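Local structure of uncharacterized protein YqbN (3KLU) at residues Y82-F95 against Y123-G135. The protein is of unknown function but probably acts as a phage tail assembly chaperone of the XkdN-like type. Numbering follows the deposited sequence.
Sequences YARIAVETTVYPTF and YANWLNKAIEING
With CG of W126 anti to the backbone N (chi1 167°), the indole reaches across to the end of helix 78-89, while the hydroxyl of T90, set beside that residue's own N (chi1 -60°), lies at the rim of the ring to meet it. NE1 of W126 donates to OG1 of T90 at 2.8 Å; the bond is somewhat bent, and the oxygen sits a little off the indole plane. OG1 of T90 in turn donates to O of A86, one turn back, so the two bonds together fix the rotation of the hydroxyl. On one face of the W126 ring, CB of A86 makes a CH-pi contact, 3.4 Å from the centroid of the six-membered ring; on the other, F95 brings its edge in an offset edge-to-face pair, CE2 of F95 lying 3.6 Å from CZ2 of W126. CG2 of V87 touches the rim.

The axes of 82-89 and 123-133 cross here at 76° and come within 8.7 Å, in the interior of the chain. The backbones are nearest at two small residues, A86 and A130, whose CB atoms are 3.6 Å apart, and CD2 of L127 rests against CA of A83 and CB of A86. F44 and F46, from the strand antiparallel to 90-92, also meet the indole, tying the helix pair to the small sheet.

Where helix 120-133 ends, N134 forms a second polar link. Its ND2 donates almost straight, in the amide plane, to OG1 of T89 at 2.8 Å; a second bond, to O of A130, is bent and leaves that plane. The T89 hydroxyl donates back to O of I85, which already accepts from N of T89. OD1 of N134 takes the backbone N of I49, and CG2 of I85 packs 3.5 Å from ND2 of N134.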
loop_
_atom_site.group_PDB
_atom_site.type_symbol
_atom_site.label_atom_id
_atom_site.label_comp_id
_atom_site.label_asym_id
_atom_site.label_seq_id
_atom_site.Cartn_x
_atom_site.Cartn_y
_atom_site.Cartn_z
ATOM N N TYR A 82 -2.616 9.888 -0.455
ATOM C CA TYR A 82 -1.607 8.991 0.073
ATOM C C TYR A 82 -2.187 7.733 0.697
ATOM O O TYR A 82 -1.645 6.637 0.559
ATOM C CB TYR A 82 -0.736 9.744 1.079
ATOM C CG TYR A 82 0.043 10.837 0.414
ATOM C CD1 TYR A 82 0.610 10.619 -0.831
ATOM C CD2 TYR A 82 0.220 12.088 1.014
ATOM C CE1 TYR A 82 1.341 11.605 -1.481
ATOM C CE2 TYR A 82 0.959 13.099 0.369
ATOM C CZ TYR A 82 1.517 12.834 -0.888
ATOM O OH TYR A 82 2.263 13.768 -1.581
ATOM N N ALA A 83 -3.315 7.901 1.371
ATOM C CA ALA A 83 -3.954 6.782 2.028
ATOM C C ALA A 83 -4.367 5.776 0.960
ATOM O O ALA A 83 -4.153 4.563 1.115
ATOM C CB ALA A 83 -5.179 7.263 2.841
ATOM N N ARG A 84 -4.964 6.272 -0.120
ATOM C CA ARG A 84 -5.392 5.384 -1.179
ATOM C C ARG A 84 -4.161 4.668 -1.736
ATOM O O ARG A 84 -4.219 3.489 -2.032
ATOM C CB ARG A 84 -6.081 6.161 -2.303
ATOM C CG ARG A 84 -7.058 7.230 -1.878
ATOM C CD ARG A 84 -8.484 6.747 -1.779
ATOM N NE ARG A 84 -8.880 5.880 -2.890
ATOM C CZ ARG A 84 -9.112 6.277 -4.135
ATOM N NH1 ARG A 84 -8.991 7.557 -4.475
ATOM N NH2 ARG A 84 -9.492 5.383 -5.045
ATOM N N ILE A 85 -3.035 5.366 -1.872
ATOM C CA ILE A 85 -1.822 4.725 -2.398
ATOM C C ILE A 85 -1.409 3.546 -1.497
ATOM O O ILE A 85 -1.074 2.422 -1.990
ATOM C CB ILE A 85 -0.627 5.722 -2.466
ATOM C CG1 ILE A 85 -0.918 6.854 -3.455
ATOM C CG2 ILE A 85 0.632 4.974 -2.865
ATOM C CD1 ILE A 85 0.205 7.917 -3.566
ATOM N N ALA A 86 -1.423 3.814 -0.184
ATOM C CA ALA A 86 -1.061 2.822 0.826
ATOM C C ALA A 86 -1.987 1.608 0.756
ATOM O O ALA A 86 -1.518 0.454 0.759
ATOM C CB ALA A 86 -1.116 3.457 2.247
ATOM N N VAL A 87 -3.297 1.862 0.700
ATOM C CA VAL A 87 -4.248 0.765 0.602
ATOM C C VAL A 87 -3.867 -0.145 -0.576
ATOM O O VAL A 87 -3.760 -1.342 -0.414
ATOM C CB VAL A 87 -5.701 1.309 0.426
ATOM C CG1 VAL A 87 -6.662 0.186 -0.106
ATOM C CG2 VAL A 87 -6.228 1.788 1.787
ATOM N N GLU A 88 -3.622 0.441 -1.749
ATOM C CA GLU A 88 -3.287 -0.345 -2.946
ATOM C C GLU A 88 -1.836 -0.925 -2.973
ATOM O O GLU A 88 -1.551 -1.964 -3.584
ATOM C CB GLU A 88 -3.610 0.501 -4.175
ATOM C CG GLU A 88 -5.119 0.686 -4.318
ATOM C CD GLU A 88 -5.519 1.580 -5.497
ATOM O OE1 GLU A 88 -4.739 1.703 -6.475
ATOM O OE2 GLU A 88 -6.629 2.156 -5.461
ATOM N N THR A 89 -0.930 -0.276 -2.264
ATOM C CA THR A 89 0.425 -0.797 -2.169
ATOM C C THR A 89 0.448 -1.961 -1.160
ATOM O O THR A 89 1.398 -2.734 -1.104
ATOM C CB THR A 89 1.329 0.309 -1.669
ATOM O OG1 THR A 89 1.286 1.363 -2.627
ATOM C CG2 THR A 89 2.747 -0.171 -1.425
ATOM N N THR A 90 -0.604 -2.084 -0.356
ATOM C CA THR A 90 -0.614 -3.139 0.647
ATOM C C THR A 90 -1.336 -4.373 0.187
ATOM O O THR A 90 -2.564 -4.390 0.140
ATOM C CB THR A 90 -1.229 -2.626 1.955
ATOM O OG1 THR A 90 -0.449 -1.524 2.429
ATOM C CG2 THR A 90 -1.230 -3.706 3.018
ATOM N N VAL A 91 -0.555 -5.415 -0.096
ATOM C CA VAL A 91 -1.066 -6.687 -0.598
ATOM C C VAL A 91 -1.820 -7.517 0.438
ATOM O O VAL A 91 -2.827 -8.154 0.129
ATOM C CB VAL A 91 0.101 -7.579 -1.122
ATOM C CG1 VAL A 91 -0.450 -8.674 -1.977
ATOM C CG2 VAL A 91 1.114 -6.744 -1.880
ATOM N N TYR A 92 -1.255 -7.555 1.647
ATOM C CA TYR A 92 -1.818 -8.297 2.769
ATOM C C TYR A 92 -1.492 -7.475 4.000
ATOM O O TYR A 92 -0.309 -7.278 4.346
ATOM C CB TYR A 92 -1.171 -9.680 2.872
ATOM C CG TYR A 92 -1.611 -10.494 4.072
ATOM C CD1 TYR A 92 -2.937 -10.929 4.190
ATOM C CD2 TYR A 92 -0.708 -10.871 5.070
ATOM C CE1 TYR A 92 -3.361 -11.724 5.250
ATOM C CE2 TYR A 92 -1.132 -11.678 6.138
ATOM C CZ TYR A 92 -2.465 -12.103 6.203
ATOM O OH TYR A 92 -2.882 -12.980 7.167
ATOM N N PRO A 93 -2.537 -6.989 4.704
ATOM C CA PRO A 93 -3.941 -7.218 4.355
ATOM C C PRO A 93 -4.435 -6.196 3.336
ATOM O O PRO A 93 -4.000 -5.064 3.358
ATOM C CB PRO A 93 -4.631 -7.060 5.711
ATOM C CG PRO A 93 -3.921 -5.837 6.262
ATOM C CD PRO A 93 -2.432 -6.069 5.866
ATOM N N THR A 94 -5.324 -6.583 2.422
ATOM C CA THR A 94 -5.831 -5.589 1.497
ATOM C C THR A 94 -7.130 -5.093 2.106
ATOM O O THR A 94 -8.097 -5.842 2.256
ATOM C CB THR A 94 -6.096 -6.136 0.077
ATOM O OG1 THR A 94 -6.893 -5.195 -0.676
ATOM C CG2 THR A 94 -6.784 -7.424 0.152
ATOM N N PHE A 95 -7.136 -3.809 2.449
ATOM C CA PHE A 95 -8.287 -3.177 3.099
ATOM C C PHE A 95 -9.556 -3.045 2.287
ATOM O O PHE A 95 -10.601 -2.600 2.797
ATOM C CB PHE A 95 -7.855 -1.827 3.668
ATOM C CG PHE A 95 -6.805 -1.964 4.713
ATOM C CD1 PHE A 95 -7.002 -2.846 5.780
ATOM C CD2 PHE A 95 -5.641 -1.214 4.659
ATOM C CE1 PHE A 95 -6.051 -2.985 6.802
ATOM C CE2 PHE A 95 -4.655 -1.329 5.673
ATOM C CZ PHE A 95 -4.864 -2.215 6.747
ATOM N N TYR A 123 -0.562 3.459 12.189
ATOM C CA TYR A 123 -1.139 4.014 11.000
ATOM C C TYR A 123 -0.161 4.928 10.254
ATOM O O TYR A 123 -0.049 4.886 9.016
ATOM C CB TYR A 123 -2.369 4.807 11.359
ATOM C CG TYR A 123 -3.068 5.270 10.132
ATOM C CD1 TYR A 123 -3.897 4.403 9.415
ATOM C CD2 TYR A 123 -2.878 6.552 9.652
ATOM C CE1 TYR A 123 -4.528 4.826 8.221
ATOM C CE2 TYR A 123 -3.503 6.991 8.465
ATOM C CZ TYR A 123 -4.323 6.127 7.757
ATOM O OH TYR A 123 -4.947 6.554 6.613
ATOM N N ALA A 124 0.548 5.766 11.004
ATOM C CA ALA A 124 1.475 6.703 10.378
ATOM C C ALA A 124 2.607 5.929 9.751
ATOM O O ALA A 124 3.056 6.258 8.669
ATOM C CB ALA A 124 2.010 7.696 11.413
ATOM N N ASN A 125 3.056 4.883 10.434
ATOM C CA ASN A 125 4.154 4.072 9.942
ATOM C C ASN A 125 3.752 3.319 8.699
ATOM O O ASN A 125 4.544 3.151 7.789
ATOM C CB ASN A 125 4.619 3.067 11.006
ATOM C CG ASN A 125 5.480 3.702 12.092
ATOM O OD1 ASN A 125 5.983 4.813 11.940
ATOM N ND2 ASN A 125 5.677 2.976 13.186
ATOM N N TRP A 126 2.522 2.830 8.677
ATOM C CA TRP A 126 2.045 2.107 7.511
ATOM C C TRP A 126 2.070 3.036 6.293
ATOM O O TRP A 126 2.559 2.666 5.218
ATOM C CB TRP A 126 0.630 1.615 7.768
ATOM C CG TRP A 126 -0.059 1.136 6.551
ATOM C CD1 TRP A 126 0.192 -0.011 5.848
ATOM C CD2 TRP A 126 -1.198 1.744 5.933
ATOM N NE1 TRP A 126 -0.733 -0.157 4.836
ATOM C CE2 TRP A 126 -1.595 0.908 4.866
ATOM C CE3 TRP A 126 -1.926 2.914 6.187
ATOM C CZ2 TRP A 126 -2.694 1.200 4.051
ATOM C CZ3 TRP A 126 -3.012 3.211 5.380
ATOM C CH2 TRP A 126 -3.386 2.347 4.316
ATOM N N LEU A 127 1.556 4.249 6.472
ATOM C CA LEU A 127 1.516 5.216 5.383
ATOM C C LEU A 127 2.886 5.458 4.839
ATOM O O LEU A 127 3.117 5.338 3.634
ATOM C CB LEU A 127 0.961 6.542 5.848
ATOM C CG LEU A 127 -0.558 6.646 5.830
ATOM C CD1 LEU A 127 -0.974 7.975 6.426
ATOM C CD2 LEU A 127 -1.070 6.556 4.418
ATOM N N ASN A 128 3.817 5.794 5.724
ATOM C CA ASN A 128 5.160 6.069 5.258
ATOM C C ASN A 128 5.827 4.865 4.611
ATOM O O ASN A 128 6.507 5.008 3.613
ATOM C CB ASN A 128 6.017 6.620 6.403
ATOM C CG ASN A 128 5.372 7.808 7.071
ATOM O OD1 ASN A 128 4.792 8.664 6.410
ATOM N ND2 ASN A 128 5.464 7.869 8.394
ATOM N N LYS A 129 5.654 3.668 5.150
ATOM C CA LYS A 129 6.297 2.531 4.500
ATOM C C LYS A 129 5.801 2.411 3.051
ATOM O O LYS A 129 6.570 2.129 2.140
ATOM C CB LYS A 129 6.000 1.219 5.223
ATOM C CG LYS A 129 6.760 0.008 4.599
ATOM C CD LYS A 129 8.223 -0.035 5.114
ATOM C CE LYS A 129 9.186 -0.495 4.031
ATOM N NZ LYS A 129 10.573 -0.682 4.576
ATOM N N ALA A 130 4.502 2.607 2.865
ATOM C CA ALA A 130 3.878 2.509 1.547
ATOM C C ALA A 130 4.473 3.532 0.590
ATOM O O ALA A 130 4.812 3.218 -0.548
ATOM C CB ALA A 130 2.373 2.730 1.675
ATOM N N ILE A 131 4.587 4.766 1.062
ATOM C CA ILE A 131 5.136 5.845 0.258
ATOM C C ILE A 131 6.571 5.491 -0.125
ATOM O O ILE A 131 7.011 5.720 -1.246
ATOM C CB ILE A 131 5.120 7.160 1.050
ATOM C CG1 ILE A 131 3.681 7.504 1.405
ATOM C CG2 ILE A 131 5.760 8.270 0.261
ATOM C CD1 ILE A 131 2.752 7.427 0.224
ATOM N N GLU A 132 7.277 4.903 0.828
ATOM C CA GLU A 132 8.651 4.504 0.639
ATOM C C GLU A 132 8.731 3.340 -0.330
ATOM O O GLU A 132 9.589 3.326 -1.197
ATOM C CB GLU A 132 9.254 4.107 1.986
ATOM C CG GLU A 132 10.646 3.464 1.896
ATOM C CD GLU A 132 11.078 2.818 3.207
ATOM O OE1 GLU A 132 10.830 3.416 4.280
ATOM O OE2 GLU A 132 11.667 1.720 3.158
ATOM N N ILE A 133 7.858 2.348 -0.162
ATOM C CA ILE A 133 7.830 1.197 -1.050
ATOM C C ILE A 133 7.607 1.614 -2.539
ATOM O O ILE A 133 7.976 0.877 -3.464
ATOM C CB ILE A 133 6.700 0.232 -0.632
ATOM C CG1 ILE A 133 7.111 -0.554 0.619
ATOM C CG2 ILE A 133 6.370 -0.739 -1.778
ATOM C CD1 ILE A 133 8.138 -1.610 0.383
ATOM N N ASN A 134 7.007 2.785 -2.770
ATOM C CA ASN A 134 6.762 3.230 -4.124
ATOM C C ASN A 134 7.891 4.138 -4.610
ATOM O O ASN A 134 7.691 4.957 -5.506
ATOM C CB ASN A 134 5.418 3.963 -4.179
ATOM C CG ASN A 134 4.257 3.021 -4.189
ATOM O OD1 ASN A 134 4.027 2.328 -5.164
ATOM N ND2 ASN A 134 3.532 2.960 -3.091
ATOM N N GLY A 135 9.068 3.988 -3.998
ATOM C CA GLY A 135 10.228 4.792 -4.355
ATOM C C GLY A 135 10.193 6.281 -4.043
ATOM O O GLY A 135 11.076 7.016 -4.464
#